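Local coordinates for Lin1840 protein (Listeria innocua serovar 6a, PDB 4ZOC), which probably hydrolyses terminal, non-reducing beta-D-glucosyl residues to release beta-D-glucose, as a family 3 glycoside hydrolase involved in beta-1,2-glucan metabolism, at residues A[11-16]-A[82-87]; A[19-24]-A[331-336]; A[402-407]-A[437-442]; A[462-467]-A[487-492]. The protein carries 2 engineered substitutions. All coordinates share one frame; numbering follows the deposited sequence. Where two conformers were deposited one is given.

Contact 1 of 4, residues A[11-16]-A[82-87]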
loop_
_atom_site.group_PDB
_atom_site.type_symbol
_atom_site.label_atom_id
_atom_site.label_comp_id
_atom_site.label_asym_id
_atom_site.label_seq_id
_atom_site.Cartn_x
_atom_site.Cartn_y
_atom_site.Cartn_z
ATOM N N SER A 11 8.736 -29.170 37.960
ATOM C CA SER A 11 9.280 -30.537 38.147
ATOM C C SER A 11 8.247 -31.537 38.502
ATOM O O SER A 11 8.351 -32.636 38.035
ATOM C CB SER A 11 10.322 -30.624 39.219
ATOM O OG SER A 11 11.306 -29.679 38.959
ATOM N N GLN A 12 7.275 -31.149 39.311
ATOM C CA GLN A 12 6.184 -32.034 39.776
ATOM C C GLN A 12 5.015 -32.220 38.831
ATOM O O GLN A 12 4.227 -33.175 38.996
ATOM C CB GLN A 12 5.626 -31.516 41.078
ATOM C CG GLN A 12 6.598 -31.527 42.222
ATOM C CD GLN A 12 5.914 -30.805 43.394
ATOM O OE1 GLN A 12 5.541 -29.636 43.289
ATOM N NE2 GLN A 12 5.635 -31.536 44.456
ATOM N N MET A 13 4.837 -31.309 37.876
ATOM C CA MET A 13 3.722 -31.419 36.948
ATOM C C MET A 13 3.872 -32.569 35.973
ATOM O O MET A 13 4.939 -32.849 35.481
ATOM C CB MET A 13 3.527 -30.071 36.185
ATOM C CG MET A 13 3.112 -28.893 37.081
ATOM S SD MET A 13 3.317 -27.319 36.229
ATOM C CE MET A 13 1.811 -27.247 35.298
ATOM N N THR A 14 2.783 -33.240 35.680
ATOM C CA THR A 14 2.734 -34.224 34.666
ATOM C C THR A 14 2.809 -33.539 33.290
ATOM O O THR A 14 2.604 -32.316 33.159
ATOM C CB THR A 14 1.431 -35.058 34.668
ATOM O OG1 THR A 14 0.274 -34.233 34.407
ATOM C CG2 THR A 14 1.269 -35.849 36.009
ATOM N N LEU A 15 3.093 -34.333 32.274
ATOM C CA LEU A 15 3.109 -33.785 30.902
ATOM C C LEU A 15 1.734 -33.167 30.629
ATOM O O LEU A 15 1.672 -32.058 30.122
ATOM C CB LEU A 15 3.433 -34.848 29.835
ATOM C CG LEU A 15 3.546 -34.393 28.352
ATOM C CD1 LEU A 15 4.623 -33.343 28.238
ATOM C CD2 LEU A 15 3.811 -35.564 27.434
ATOM N N ASP A 16 0.648 -33.869 30.943
ATOM C CA ASP A 16 -0.663 -33.364 30.592
ATOM C C ASP A 16 -0.977 -32.078 31.359
ATOM O O ASP A 16 -1.645 -31.155 30.813
ATOM C CB ASP A 16 -1.752 -34.401 30.833
ATOM C CG ASP A 16 -1.915 -35.390 29.704
ATOM O OD1 ASP A 16 -1.241 -35.310 28.655
ATOM O OD2 ASP A 16 -2.781 -36.291 29.878
ATOM N N LEU A 82 -1.862 -29.446 42.202
ATOM C CA LEU A 82 -0.723 -28.751 42.808
ATOM C C LEU A 82 -0.978 -27.345 43.333
ATOM O O LEU A 82 -0.069 -26.769 43.936
ATOM C CB LEU A 82 0.491 -28.732 41.853
ATOM C CG LEU A 82 1.025 -30.097 41.425
ATOM C CD1 LEU A 82 2.007 -29.950 40.273
ATOM C CD2 LEU A 82 1.694 -30.819 42.597
ATOM N N GLY A 83 -2.207 -26.822 43.176
ATOM C CA GLY A 83 -2.519 -25.521 43.741
ATOM C C GLY A 83 -2.027 -24.367 42.882
ATOM O O GLY A 83 -1.573 -23.360 43.391
ATOM N N ILE A 84 -2.097 -24.558 41.573
ATOM C CA ILE A 84 -1.643 -23.519 40.599
ATOM C C ILE A 84 -2.862 -22.691 40.181
ATOM O O ILE A 84 -3.727 -23.196 39.403
ATOM C CB ILE A 84 -0.956 -24.130 39.375
ATOM C CG1 ILE A 84 0.253 -24.969 39.768
ATOM C CG2 ILE A 84 -0.401 -23.031 38.473
ATOM C CD1 ILE A 84 0.758 -25.796 38.592
ATOM N N PRO A 85 -2.997 -21.477 40.762
ATOM C CA PRO A 85 -4.164 -20.659 40.463
ATOM C C PRO A 85 -4.193 -20.219 39.020
ATOM O O PRO A 85 -3.153 -20.176 38.363
ATOM C CB PRO A 85 -3.994 -19.396 41.350
ATOM C CG PRO A 85 -2.872 -19.686 42.223
ATOM C CD PRO A 85 -2.014 -20.721 41.532
ATOM N N LEU A 86 -5.397 -19.937 38.555
ATOM C CA LEU A 86 -5.625 -19.332 37.237
ATOM C C LEU A 86 -5.169 -17.908 37.173
ATOM O O LEU A 86 -5.251 -17.155 38.152
ATOM C CB LEU A 86 -7.115 -19.351 36.903
ATOM C CG LEU A 86 -7.696 -20.728 36.583
ATOM C CD1 LEU A 86 -9.156 -20.713 36.745
ATOM C CD2 LEU A 86 -7.324 -21.139 35.172
ATOM N N VAL A 87 -4.705 -17.498 35.983
ATOM C CA VAL A 87 -4.480 -16.057 35.748
ATOM C C VAL A 87 -5.595 -15.545 34.823
ATOM O O VAL A 87 -5.987 -16.260 33.900
ATOM C CB VAL A 87 -3.024 -15.725 35.181
ATOM C CG1 VAL A 87 -2.713 -16.535 33.912
ATOM C CG2 VAL A 87 -2.886 -14.223 35.053
#
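In the TIM-barrel domain, the turn between helix 3-12 and helix 15-21 sets Met13 against Leu82 and Ile84 of the loop that runs into strand 87-90. The contact is apolar. Met13 is the first residue to leave helical geometry, and its long, flexible thioether chain can serve two partners at once. Halfway along it, Met13 CG lies 3.5 Å from Leu82 CD1, where the two chains cross at a slant. Beyond this the chain bends at its last torsion (chi3 83°), and the end meets Ile84 tip to tip: Met13 CE is 3.8 Å from Ile84 CD1, and the sulfur touches the same methyl. The outer flank is thinner. There Gln12 CB rests 4.0 Å from Leu82 CD1, an aliphatic touch that suits a residue whose amide belongs at the surface. Gly83 has positive phi, a conformation glycine adopts easily, and turns the loop between the two hydrophobic side chains. Arg81 adds a polar tie by bonding the carbonyl of Gln12. Next door, Thr14 N-caps helix 15-21, Met13 also lies on Lys18 and Gln21 of that helix, and Val329 of helix 322-338 covers Met13 as well.

Contact 2 of 4, residues A[19-24]-A[331-336]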
loop_
_atom_site.group_PDB
_atom_site.type_symbol
_atom_site.label_atom_id
_atom_site.label_comp_id
_atom_site.label_asym_id
_atom_site.label_seq_id
_atom_site.Cartn_x
_atom_site.Cartn_y
_atom_site.Cartn_z
ATOM N N ILE A 19 0.980 -29.277 29.585
ATOM C CA ILE A 19 0.331 -28.939 28.315
ATOM C C ILE A 19 -0.892 -28.005 28.556
ATOM O O ILE A 19 -1.011 -26.946 27.915
ATOM C CB ILE A 19 -0.089 -30.225 27.539
ATOM C CG1 ILE A 19 1.140 -31.080 27.043
ATOM C CG2 ILE A 19 -1.091 -29.886 26.403
ATOM C CD1 ILE A 19 0.734 -32.433 26.460
ATOM N N ALA A 20 -1.783 -28.350 29.487
ATOM C CA ALA A 20 -2.961 -27.541 29.730
ATOM C C ALA A 20 -2.663 -26.180 30.316
ATOM O O ALA A 20 -3.466 -25.226 30.123
ATOM C CB ALA A 20 -3.939 -28.318 30.627
ATOM N N GLN A 21 -1.534 -26.062 31.037
ATOM C CA GLN A 21 -1.111 -24.783 31.588
ATOM C C GLN A 21 -0.990 -23.765 30.425
ATOM O O GLN A 21 -1.105 -22.587 30.664
ATOM C CB GLN A 21 0.269 -24.899 32.357
ATOM C CG GLN A 21 0.695 -23.666 33.123
ATOM C CD GLN A 21 -0.241 -23.157 34.181
ATOM O OE1 GLN A 21 -0.188 -21.975 34.524
ATOM N NE2 GLN A 21 -1.006 -24.052 34.810
ATOM N N CYS A 22 -0.743 -24.229 29.202
ATOM C CA CYS A 22 -0.570 -23.388 28.029
ATOM C C CYS A 22 -1.862 -23.099 27.244
ATOM O O CYS A 22 -1.778 -22.653 26.094
ATOM C CB CYS A 22 0.480 -24.001 27.066
ATOM S SG CYS A 22 2.098 -24.193 27.856
ATOM N N LEU A 23 -3.024 -23.328 27.877
ATOM C CA LEU A 23 -4.330 -23.078 27.319
ATOM C C LEU A 23 -5.089 -21.971 28.093
ATOM O O LEU A 23 -5.130 -21.954 29.322
ATOM C CB LEU A 23 -5.125 -24.334 27.347
ATOM C CG LEU A 23 -6.571 -24.216 26.885
ATOM C CD1 LEU A 23 -6.689 -23.996 25.406
ATOM C CD2 LEU A 23 -7.284 -25.452 27.324
ATOM N N GLN A 24 -5.682 -21.062 27.340
ATOM C CA GLN A 24 -6.578 -20.035 27.871
ATOM C C GLN A 24 -7.993 -20.216 27.344
ATOM O O GLN A 24 -8.202 -20.397 26.131
ATOM C CB GLN A 24 -6.057 -18.617 27.527
ATOM C CG GLN A 24 -6.821 -17.496 28.167
ATOM C CD GLN A 24 -6.252 -16.188 27.739
ATOM O OE1 GLN A 24 -6.305 -15.825 26.526
ATOM N NE2 GLN A 24 -5.653 -15.466 28.686
ATOM N N ARG A 331 7.528 -19.745 32.365
ATOM C CA ARG A 331 7.064 -18.368 32.169
ATOM C C ARG A 331 5.631 -18.046 32.729
ATOM O O ARG A 331 5.410 -16.980 33.386
ATOM C CB ARG A 331 7.260 -17.959 30.700
ATOM C CG ARG A 331 8.726 -17.824 30.331
ATOM C CD ARG A 331 8.983 -17.183 28.941
ATOM N NE ARG A 331 8.629 -18.059 27.854
ATOM C CZ ARG A 331 9.450 -18.897 27.212
ATOM N NH1 ARG A 331 8.996 -19.637 26.207
ATOM N NH2 ARG A 331 10.728 -18.958 27.543
ATOM N N MET A 332 4.713 -18.971 32.525
ATOM C CA MET A 332 3.330 -18.857 33.027
ATOM C C MET A 332 3.351 -18.779 34.568
ATOM O O MET A 332 2.714 -17.949 35.199
ATOM C CB MET A 332 2.488 -20.035 32.514
ATOM C CG MET A 332 1.991 -19.923 31.056
ATOM S SD MET A 332 0.770 -18.567 30.916
ATOM C CE MET A 332 -0.647 -19.373 31.718
ATOM N N LEU A 333 4.105 -19.696 35.185
ATOM C CA LEU A 333 4.144 -19.720 36.642
ATOM C C LEU A 333 4.822 -18.446 37.166
ATOM O O LEU A 333 4.337 -17.871 38.165
ATOM C CB LEU A 333 4.866 -20.955 37.114
ATOM C CG LEU A 333 4.066 -22.242 37.245
ATOM C CD1 LEU A 333 2.768 -22.404 36.530
ATOM C CD2 LEU A 333 4.964 -23.480 37.236
ATOM N N ASN A 334 5.885 -17.964 36.490
ATOM C CA ASN A 334 6.588 -16.707 36.880
ATOM C C ASN A 334 5.624 -15.509 36.813
ATOM O O ASN A 334 5.600 -14.755 37.714
ATOM C CB ASN A 334 7.817 -16.361 36.001
ATOM C CG ASN A 334 9.068 -17.136 36.395
ATOM O OD1 ASN A 334 9.128 -17.711 37.467
ATOM N ND2 ASN A 334 10.026 -17.203 35.499
ATOM N N LEU A 335 4.797 -15.395 35.763
ATOM C CA LEU A 335 3.729 -14.371 35.721
ATOM C C LEU A 335 2.807 -14.458 36.925
ATOM O O LEU A 335 2.479 -13.430 37.560
ATOM C CB LEU A 335 2.953 -14.483 34.426
ATOM C CG LEU A 335 1.712 -13.580 34.302
ATOM C CD1 LEU A 335 2.061 -12.117 34.427
ATOM C CD2 LEU A 335 0.958 -13.858 33.003
ATOM N N LYS A 336 2.389 -15.691 37.238
ATOM C CA LYS A 336 1.442 -15.862 38.304
ATOM C C LYS A 336 2.114 -15.446 39.591
ATOM O O LYS A 336 1.502 -14.783 40.451
ATOM C CB LYS A 336 0.922 -17.269 38.394
ATOM C CG LYS A 336 0.114 -17.672 37.200
ATOM C CD LYS A 336 -0.284 -19.110 37.091
ATOM C CE LYS A 336 -1.390 -19.184 36.045
ATOM N NZ LYS A 336 -1.952 -20.523 35.824
#
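Gln21, just ahead of strand 23-25, meets Met332, Leu333 and Lys336 on one face of helix 322-338. The tight part is polar. Lys336 NZ donates to Gln21 OE1 over 2.6 Å, in the carbonyl plane and onto a lone pair, with a C=O...N angle of 130°. The two side chains arrive from opposite directions: the lysine is extended beyond CG, whereas the glutamine is bent at chi2 (58°), which swings its amide toward the ammonium group. Pro85 O and Gly58 O accept from the same nitrogen, so three oxygens grip a charge buried in the protein. Lysine suits the place because its long extended chain carries the ammonium group to these oxygens.

The rest is van der Waals packing on the glutamine, without directed bonds. Met332 CE approaches the backbone Gln21 O at 3.4 Å and Leu333 CD1 lies 3.6 Å from Gln21 OE1; looser is Met332 CB, 4.1 Å from Gln21 CG. Toward the partly exposed side of the helix the segments no longer meet: Arg331 turns to a salt bridge with Asp299, and Asn334 to Gln3. From Gln21 the chain passes through Cys22 into strand 23-25, which pairs in parallel with strand 301-302. Helix 322-338 packs outside this part of the barrel, its Met332 also touching Val266 of strand 266-268, as expected of the helical layer of a TIM barrel.

Contact 3 of 4, residues A[402-407]-A[437-442]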
loop_
_atom_site.group_PDB
_atom_site.type_symbol
_atom_site.label_atom_id
_atom_site.label_comp_id
_atom_site.label_asym_id
_atom_site.label_seq_id
_atom_site.Cartn_x
_atom_site.Cartn_y
_atom_site.Cartn_z
ATOM N N SER A 402 -27.675 10.112 20.214
ATOM C CA SER A 402 -27.182 8.729 20.220
ATOM C C SER A 402 -26.365 8.463 21.490
ATOM O O SER A 402 -25.446 9.228 21.808
ATOM C CB SER A 402 -26.308 8.428 19.022
ATOM O OG SER A 402 -25.739 7.156 19.104
ATOM N N PRO A 403 -26.633 7.306 22.140
ATOM C CA PRO A 403 -25.786 6.915 23.275
ATOM C C PRO A 403 -24.463 6.250 22.889
ATOM O O PRO A 403 -23.636 5.945 23.776
ATOM C CB PRO A 403 -26.643 5.907 24.058
ATOM C CG PRO A 403 -27.622 5.396 23.030
ATOM C CD PRO A 403 -27.798 6.435 21.967
ATOM N N ASP A 404 -24.246 6.044 21.578
ATOM C CA ASP A 404 -23.043 5.364 21.074
ATOM C C ASP A 404 -21.851 6.342 20.988
ATOM O O ASP A 404 -21.383 6.750 19.889
ATOM C CB ASP A 404 -23.341 4.706 19.753
ATOM C CG ASP A 404 -22.201 3.820 19.241
ATOM O OD1 ASP A 404 -21.203 3.545 19.962
ATOM O OD2 ASP A 404 -22.310 3.438 18.066
ATOM N N ILE A 405 -21.355 6.700 22.142
ATOM C CA ILE A 405 -20.188 7.643 22.281
ATOM C C ILE A 405 -19.053 7.104 23.127
ATOM O O ILE A 405 -18.096 7.839 23.362
ATOM C CB ILE A 405 -20.578 9.073 22.825
ATOM C CG1 ILE A 405 -21.600 9.003 23.940
ATOM C CG2 ILE A 405 -21.199 9.904 21.677
ATOM C CD1 ILE A 405 -21.119 8.307 25.186
ATOM N N LEU A 406 -19.106 5.806 23.488
ATOM C CA LEU A 406 -18.082 5.195 24.359
ATOM C C LEU A 406 -16.954 4.622 23.566
ATOM O O LEU A 406 -15.885 4.404 24.130
ATOM C CB LEU A 406 -18.643 4.094 25.243
ATOM C CG LEU A 406 -19.847 4.504 26.170
ATOM C CD1 LEU A 406 -20.290 3.318 27.004
ATOM C CD2 LEU A 406 -19.489 5.679 27.009
ATOM N N GLY A 407 -17.142 4.441 22.274
ATOM C CA GLY A 407 -16.110 3.896 21.388
ATOM C C GLY A 407 -16.134 2.440 21.222
ATOM O O GLY A 407 -16.692 1.731 22.013
ATOM N N THR A 437 -31.549 12.588 14.026
ATOM C CA THR A 437 -31.742 11.968 12.744
ATOM C C THR A 437 -31.024 10.644 12.798
ATOM O O THR A 437 -30.247 10.403 13.752
ATOM C CB THR A 437 -31.178 12.807 11.567
ATOM O OG1 THR A 437 -29.758 13.004 11.686
ATOM C CG2 THR A 437 -31.862 14.135 11.493
ATOM N N GLU A 438 -31.295 9.799 11.811
ATOM C CA GLU A 438 -30.690 8.471 11.704
ATOM C C GLU A 438 -29.276 8.544 11.121
ATOM O O GLU A 438 -28.930 9.488 10.383
ATOM C CB GLU A 438 -31.555 7.557 10.845
ATOM C CG GLU A 438 -32.920 7.200 11.441
ATOM C CD GLU A 438 -33.644 6.227 10.558
ATOM O OE1 GLU A 438 -34.142 6.614 9.481
ATOM O OE2 GLU A 438 -33.647 5.046 10.907
ATOM N N TYR A 439 -28.448 7.555 11.455
ATOM C CA TYR A 439 -27.064 7.546 10.940
ATOM C C TYR A 439 -26.941 7.491 9.428
ATOM O O TYR A 439 -25.951 8.024 8.885
ATOM C CB TYR A 439 -26.330 6.326 11.512
ATOM C CG TYR A 439 -25.843 6.486 12.938
ATOM C CD1 TYR A 439 -26.672 6.236 14.018
ATOM C CD2 TYR A 439 -24.578 6.994 13.190
ATOM C CE1 TYR A 439 -26.222 6.318 15.308
ATOM C CE2 TYR A 439 -24.116 7.088 14.469
ATOM C CZ TYR A 439 -24.968 6.771 15.543
ATOM O OH TYR A 439 -24.481 6.835 16.808
ATOM N N THR A 440 -27.883 6.860 8.727
ATOM C CA THR A 440 -27.696 6.646 7.288
ATOM C C THR A 440 -28.832 7.202 6.395
ATOM O O THR A 440 -28.889 6.926 5.210
ATOM C CB THR A 440 -27.507 5.130 7.002
ATOM O OG1 THR A 440 -28.742 4.426 7.274
ATOM C CG2 THR A 440 -26.396 4.552 7.859
ATOM N N GLU A 441 -29.773 7.945 6.971
ATOM C CA GLU A 441 -30.939 8.402 6.210
ATOM C C GLU A 441 -31.049 9.928 6.402
ATOM O O GLU A 441 -30.590 10.491 7.415
ATOM C CB GLU A 441 -32.238 7.685 6.717
ATOM C CG GLU A 441 -32.301 6.157 6.681
ATOM C CD GLU A 441 -32.352 5.608 5.298
ATOM O OE1 GLU A 441 -32.251 6.460 4.332
ATOM O OE2 GLU A 441 -32.381 4.354 5.160
ATOM N N LEU A 442 -31.668 10.592 5.433
ATOM C CA LEU A 442 -32.121 11.966 5.571
ATOM C C LEU A 442 -33.462 12.075 4.855
ATOM O O LEU A 442 -33.514 12.156 3.595
ATOM C CB LEU A 442 -31.096 12.975 4.966
ATOM C CG LEU A 442 -31.511 14.425 5.070
ATOM C CD1 LEU A 442 -31.683 14.825 6.537
ATOM C CD2 LEU A 442 -30.524 15.341 4.402
HETATM O O HOH W 1 -21.904 7.140 17.251
#
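Ser402 and Tyr439 meet through their hydroxyls, with Ser402 OG 2.6 Å from Tyr439 OH in a short hydrogen bond. The serine oxygen comes to the edge of the phenol ring, near its plane, and Ser402 CB stands behind it at 3.3 Å from Tyr439 OH. Asp404 adds a lighter touch, its CB 3.8 Å from the same phenol oxygen. A water completes this first shell. Lying at the ring edge and in its plane, it accepts from Tyr439 OH at 2.6 Å and donates to Asp404 O at 2.7 Å, thereby linking the tyrosine to the backbone of the opposite loop.

The next layer fixes these groups. Ser402 carries OG trans to its own nitrogen (chi1 174°), where it also accepts from Asp404 N at 3.1 Å with an N-H...O angle of 159°; this is an ST turn, for which a short hydroxyl side chain is well suited. Pro403, with its restricted phi, fits the bend between them, and Asp404 is the centre of an inverse gamma turn. The Asp404 carboxylate is directed to Asn468, which bonds OD1. On the other loop, Gln486 bonds Tyr439 O, while the ring packs on Leu399.

Both loops follow parallel strands of the C-terminal domain sheet, 393-397 and 432-436. Tyrosine is apt here because a rigid ring spans the gap and ends in a group able both to donate and to accept. The chemistry implies a directional junction between the loops, made of hydroxyls, one water and backbone groups, without any charge pair across it.

Contact 4 of 4, residues A[462-467]-A[487-492]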
loop_
_atom_site.group_PDB
_atom_site.type_symbol
_atom_site.label_atom_id
_atom_site.label_comp_id
_atom_site.label_asym_id
_atom_site.label_seq_id
_atom_site.Cartn_x
_atom_site.Cartn_y
_atom_site.Cartn_z
ATOM N N LEU A 462 -24.201 20.641 14.754
ATOM C CA LEU A 462 -24.550 19.586 13.831
ATOM C C LEU A 462 -23.690 18.423 14.296
ATOM O O LEU A 462 -22.471 18.422 14.131
ATOM C CB LEU A 462 -24.192 19.982 12.420
ATOM C CG LEU A 462 -24.411 18.907 11.359
ATOM C CD1 LEU A 462 -25.814 18.269 11.361
ATOM C CD2 LEU A 462 -24.188 19.474 9.947
ATOM N N ALA A 463 -24.315 17.456 14.920
ATOM C CA ALA A 463 -23.586 16.339 15.529
ATOM C C ALA A 463 -23.635 15.141 14.613
ATOM O O ALA A 463 -24.711 14.446 14.459
ATOM C CB ALA A 463 -24.173 16.027 16.937
ATOM N N LEU A 464 -22.496 14.883 13.984
ATOM C CA LEU A 464 -22.332 13.806 13.011
ATOM C C LEU A 464 -21.418 12.713 13.487
ATOM O O LEU A 464 -20.533 12.911 14.329
ATOM C CB LEU A 464 -21.693 14.347 11.725
ATOM C CG LEU A 464 -22.432 15.545 11.080
ATOM C CD1 LEU A 464 -21.648 16.015 9.843
ATOM C CD2 LEU A 464 -23.834 15.137 10.746
ATOM N N GLY A 465 -21.542 11.551 12.885
ATOM C CA GLY A 465 -20.505 10.551 13.208
ATOM C C GLY A 465 -20.781 9.109 12.854
ATOM O O GLY A 465 -21.769 8.765 12.217
ATOM N N GLU A 466 -19.782 8.288 13.186
ATOM C CA GLU A 466 -19.850 6.897 12.952
ATOM C C GLU A 466 -20.502 6.146 14.092
ATOM O O GLU A 466 -20.287 6.462 15.226
ATOM C CB GLU A 466 -18.430 6.295 12.793
ATOM C CG GLU A 466 -17.589 6.856 11.619
ATOM C CD GLU A 466 -16.290 6.101 11.466
ATOM O OE1 GLU A 466 -15.499 6.085 12.450
ATOM O OE2 GLU A 466 -16.072 5.518 10.342
ATOM N N LYS A 467 -21.173 5.034 13.764
ATOM C CA LYS A 467 -21.453 4.011 14.777
ATOM C C LYS A 467 -20.142 3.351 15.129
ATOM O O LYS A 467 -19.285 3.135 14.239
ATOM C CB LYS A 467 -22.377 2.935 14.271
ATOM C CG LYS A 467 -23.753 3.413 13.854
ATOM C CD LYS A 467 -24.605 2.223 13.458
ATOM C CE LYS A 467 -25.956 2.287 14.133
ATOM N NZ LYS A 467 -26.918 2.002 13.060
ATOM N N TYR A 487 -23.310 13.801 4.909
ATOM C CA TYR A 487 -22.825 14.895 4.087
ATOM C C TYR A 487 -24.004 15.658 3.494
ATOM O O TYR A 487 -23.964 16.904 3.473
ATOM C CB TYR A 487 -21.892 14.437 2.955
ATOM C CG TYR A 487 -20.631 13.745 3.434
ATOM C CD1 TYR A 487 -19.535 14.470 3.752
ATOM C CD2 TYR A 487 -20.546 12.352 3.514
ATOM C CE1 TYR A 487 -18.361 13.865 4.199
ATOM C CE2 TYR A 487 -19.404 11.739 4.007
ATOM C CZ TYR A 487 -18.310 12.486 4.302
ATOM O OH TYR A 487 -17.153 11.818 4.712
ATOM N N GLN A 488 -25.066 14.963 3.112
ATOM C CA GLN A 488 -26.265 15.670 2.623
ATOM C C GLN A 488 -26.869 16.556 3.711
ATOM O O GLN A 488 -27.367 17.633 3.430
ATOM C CB GLN A 488 -27.335 14.698 2.059
ATOM C CG GLN A 488 -26.888 13.884 0.844
ATOM C CD GLN A 488 -27.764 12.647 0.663
ATOM O OE1 GLN A 488 -28.770 12.420 1.393
ATOM N NE2 GLN A 488 -27.428 11.850 -0.320
ATOM N N LEU A 489 -26.929 16.058 4.925
ATOM C CA LEU A 489 -27.404 16.867 6.055
ATOM C C LEU A 489 -26.579 18.097 6.284
ATOM O O LEU A 489 -27.129 19.179 6.482
ATOM C CB LEU A 489 -27.512 15.974 7.352
ATOM C CG LEU A 489 -27.938 16.653 8.621
ATOM C CD1 LEU A 489 -29.284 17.362 8.495
ATOM C CD2 LEU A 489 -28.007 15.609 9.781
ATOM N N ALA A 490 -25.265 17.987 6.275
ATOM C CA ALA A 490 -24.408 19.175 6.469
ATOM C C ALA A 490 -24.662 20.214 5.343
ATOM O O ALA A 490 -24.734 21.381 5.586
ATOM C CB ALA A 490 -22.975 18.723 6.478
ATOM N N LYS A 491 -24.817 19.729 4.111
ATOM C CA LYS A 491 -25.150 20.549 2.935
ATOM C C LYS A 491 -26.486 21.247 3.140
ATOM O O LYS A 491 -26.547 22.472 3.014
ATOM C CB LYS A 491 -25.164 19.707 1.666
ATOM C CG LYS A 491 -25.320 20.459 0.328
ATOM C CD LYS A 491 -25.159 19.501 -0.857
ATOM C CE LYS A 491 -26.357 18.560 -1.010
ATOM N NZ LYS A 491 -26.362 17.942 -2.373
ATOM N N PHE A 492 -27.510 20.493 3.524
ATOM C CA PHE A 492 -28.793 21.093 3.906
ATOM C C PHE A 492 -28.741 22.151 4.993
ATOM O O PHE A 492 -29.264 23.210 4.781
ATOM C CB PHE A 492 -29.809 20.010 4.235
ATOM C CG PHE A 492 -31.138 20.550 4.617
ATOM C CD1 PHE A 492 -32.004 21.061 3.646
ATOM C CD2 PHE A 492 -31.554 20.497 5.920
ATOM C CE1 PHE A 492 -33.259 21.567 4.020
ATOM C CE2 PHE A 492 -32.793 21.008 6.286
ATOM C CZ PHE A 492 -33.668 21.513 5.320
#
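Leu462 reaches from strand 459-465 into Leu489 and Ala490 of helix 484-494. Its CB points toward the helix, and the chain continues with CG trans to the backbone nitrogen (chi1 175°), which sends the fork outward from the sheet. The two methyls then part company. Leu462 CD1 goes to Leu489, 3.8 Å from its CD2 and about as close to its CG, and the two leucine side chains lie alongside one another, pointing opposite ways. Leu462 CD2 turns to Ala490, where it sits 3.5 Å from Ala490 CA, tighter than usual for two carbons, and 3.8 Å from Ala490 CB. A small residue suits this position, since the leucine methyl can come right up to the helix backbone.

The pairing belongs to a beta-alpha-beta unit, strand 459-465, helix 484-494 and strand 500-505, in the alpha/beta C-terminal domain of the enzyme. Strand and helix segments run nearly antiparallel, at 164°, with their axes 9.9 Å apart, as befits a helix laid over the sheet.

Two residues further along the strand, Leu464 again faces the helix, and its CD2 lies 4.3 Å from Leu489 CD2, a more distant contact. Branched leucines fill this interface well, each presenting two methyls to its surroundings. Leu464 and Ala490 also share Leu515 of helix 513-517, and Ile502 of strand 500-505 lies against both Leu462 and Leu464.

How the contacts relate
The four contacts form two pairs in different domains. Contacts 1 and 2 lie in the TIM-barrel domain, 9 Å between centres; they share helix 15-21, touch where Pro85 O meets Lys336 NZ, among other points, and alternate in their segments along the chain. Contact 2 joins helix 322-338, far along in sequence, to the start of the barrel. Contacts 3 and 4 follow in series in the C-terminal domain, centres 10 Å apart. Contact 4 joins strand 459-465 to helix 484-494, and contact 3 joins loops after strands 393-397 and 432-436 of the same sheet. They touch at several points, among them Tyr439 on Gly465. Between the pairs the centres are 43 to 57 Å apart, so each pair belongs to the packing of its own domain.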